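Local coordinates for B-type flagellar hook-associated protein 2 (Pseudomonas aeruginosa, PDB 5FHY) that caps the tip of the growing flagellar filament, helping flagellin monomers polymerise there and keeping exported subunits from leaking away, at residues A170-I175 against S183-S188. Residues are numbered along the deposited sequence; the frame is centred on the assembly and turned at random.
Sequences AANGEI and SIASNS
The open end of a β-hairpin, strands 173-177 and 180-184, in the part of this cap-protein fragment matched by the FliD C-terminal family, brings G173 against I184 as an antiparallel hydrogen-bonded pair. G173 N donates to I184 O at 2.6 Å and I184 N returns a bond to G173 O at 2.8 Å. One step toward the turn, E174 and S183 form the non-hydrogen-bonded pair, and S183 CA adds a C-H···O contact to G173 O at 3.3 Å. Beyond the strands, N172 reaches back over strand 180-184: with CG beside the backbone N (chi1 -74°) and anti to the carbonyl carbon, the amide lies alongside S183, and ND2 donates to S183 OG at 3.1 Å, nearly in the amide plane. The other end of the amide, OD1, accepts from D126 N and passes A185 CB at van der Waals range, so the group is held at both ends. On the sheet face of I184, glycine leaves room for that side chain, whose CG1 rests 3.5 Å from G173 C; its CD1 meets I175 CG2 at 4.1 Å, the two isoleucines crossing at about a right angle. Strand 173-177 runs between 180-184 and 34-42 in a four-stranded antiparallel sheet. Strand 180-184 is outermost within the chain, and N112 of a second subunit hydrogen-bonds to S183 N through OD1, linking this hairpin to the neighbouring copy.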
loop_
_atom_site.group_PDB
_atom_site.type_symbol
_atom_site.label_atom_id
_atom_site.label_comp_id
_atom_site.label_asym_id
_atom_site.label_seq_id
_atom_site.Cartn_x
_atom_site.Cartn_y
_atom_site.Cartn_z
ATOM N N ALA B 170 49.779 -32.652 -11.734
ATOM C CA ALA B 170 49.648 -31.619 -12.748
ATOM C C ALA B 170 49.430 -32.312 -14.087
ATOM O O ALA B 170 50.129 -33.267 -14.422
ATOM C CB ALA B 170 50.876 -30.723 -12.784
ATOM N N ALA B 171 48.458 -31.836 -14.853
ATOM C CA ALA B 171 48.103 -32.503 -16.096
ATOM C C ALA B 171 47.295 -31.596 -17.011
ATOM O O ALA B 171 46.682 -30.626 -16.561
ATOM C CB ALA B 171 47.324 -33.777 -15.803
ATOM N N ASN B 172 47.278 -31.927 -18.298
ATOM C CA ASN B 172 46.432 -31.202 -19.230
ATOM C C ASN B 172 45.012 -31.730 -19.139
ATOM O O ASN B 172 44.795 -32.880 -18.759
ATOM C CB ASN B 172 46.934 -31.336 -20.671
ATOM C CG ASN B 172 48.174 -30.509 -20.949
ATOM O OD1 ASN B 172 48.928 -30.162 -20.046
ATOM N ND2 ASN B 172 48.389 -30.189 -22.216
ATOM N N GLY B 173 44.049 -30.894 -19.505
ATOM C CA GLY B 173 42.672 -31.335 -19.600
ATOM C C GLY B 173 42.389 -31.760 -21.026
ATOM O O GLY B 173 43.282 -31.742 -21.876
ATOM N N GLU B 174 41.150 -32.152 -21.296
ATOM C CA GLU B 174 40.767 -32.542 -22.645
ATOM C C GLU B 174 39.336 -32.139 -22.947
ATOM O O GLU B 174 38.434 -32.346 -22.137
ATOM C CB GLU B 174 40.923 -34.049 -22.848
ATOM C CG GLU B 174 40.791 -34.485 -24.304
ATOM C CD GLU B 174 40.895 -35.989 -24.488
ATOM O OE1 GLU B 174 40.230 -36.729 -23.736
ATOM O OE2 GLU B 174 41.650 -36.432 -25.379
ATOM N N ILE B 175 39.140 -31.560 -24.125
ATOM C CA ILE B 175 37.808 -31.283 -24.632
ATOM C C ILE B 175 37.695 -31.849 -26.038
ATOM O O ILE B 175 38.694 -32.219 -26.652
ATOM C CB ILE B 175 37.496 -29.769 -24.658
ATOM C CG1 ILE B 175 38.383 -29.052 -25.676
ATOM C CG2 ILE B 175 37.690 -29.144 -23.286
ATOM C CD1 ILE B 175 38.190 -27.554 -25.691
ATOM N N SER B 183 43.816 -31.191 -26.279
ATOM C CA SER B 183 44.418 -31.232 -24.957
ATOM C C SER B 183 44.656 -29.802 -24.500
ATOM O O SER B 183 45.229 -29.003 -25.237
ATOM C CB SER B 183 45.724 -32.025 -24.986
ATOM O OG SER B 183 46.375 -31.991 -23.731
ATOM N N ILE B 184 44.225 -29.472 -23.289
ATOM C CA ILE B 184 44.340 -28.095 -22.825
ATOM C C ILE B 184 45.203 -28.009 -21.568
ATOM O O ILE B 184 45.049 -28.797 -20.638
ATOM C CB ILE B 184 42.946 -27.487 -22.566
ATOM C CG1 ILE B 184 42.159 -28.326 -21.558
ATOM C CG2 ILE B 184 42.159 -27.407 -23.866
ATOM C CD1 ILE B 184 40.840 -27.703 -21.144
ATOM N N ALA B 185 46.106 -27.034 -21.538
ATOM C CA ALA B 185 47.074 -26.927 -20.448
ATOM C C ALA B 185 46.545 -26.041 -19.334
ATOM O O ALA B 185 47.184 -25.868 -18.298
ATOM C CB ALA B 185 48.403 -26.396 -20.962
ATOM N N SER B 186 45.376 -25.466 -19.575
ATOM C CA SER B 186 44.709 -24.616 -18.607
ATOM C C SER B 186 43.210 -24.693 -18.850
ATOM O O SER B 186 42.774 -25.031 -19.949
ATOM C CB SER B 186 45.208 -23.176 -18.718
ATOM O OG SER B 186 44.331 -22.274 -18.070
ATOM N N ASN B 187 42.417 -24.387 -17.831
ATOM C CA ASN B 187 40.969 -24.467 -17.969
ATOM C C ASN B 187 40.416 -23.170 -18.536
ATOM O O ASN B 187 39.207 -23.016 -18.717
ATOM C CB ASN B 187 40.319 -24.797 -16.627
ATOM C CG ASN B 187 40.682 -26.182 -16.139
ATOM O OD1 ASN B 187 40.712 -27.135 -16.917
ATOM N ND2 ASN B 187 40.966 -26.303 -14.849
ATOM N N SER B 188 41.321 -22.237 -18.810
ATOM C CA SER B 188 40.993 -21.029 -19.548
ATOM C C SER B 188 41.705 -21.077 -20.890
ATOM O O SER B 188 42.891 -20.771 -20.976
ATOM C CB SER B 188 41.414 -19.781 -18.772
ATOM O OG SER B 188 40.560 -19.553 -17.668
#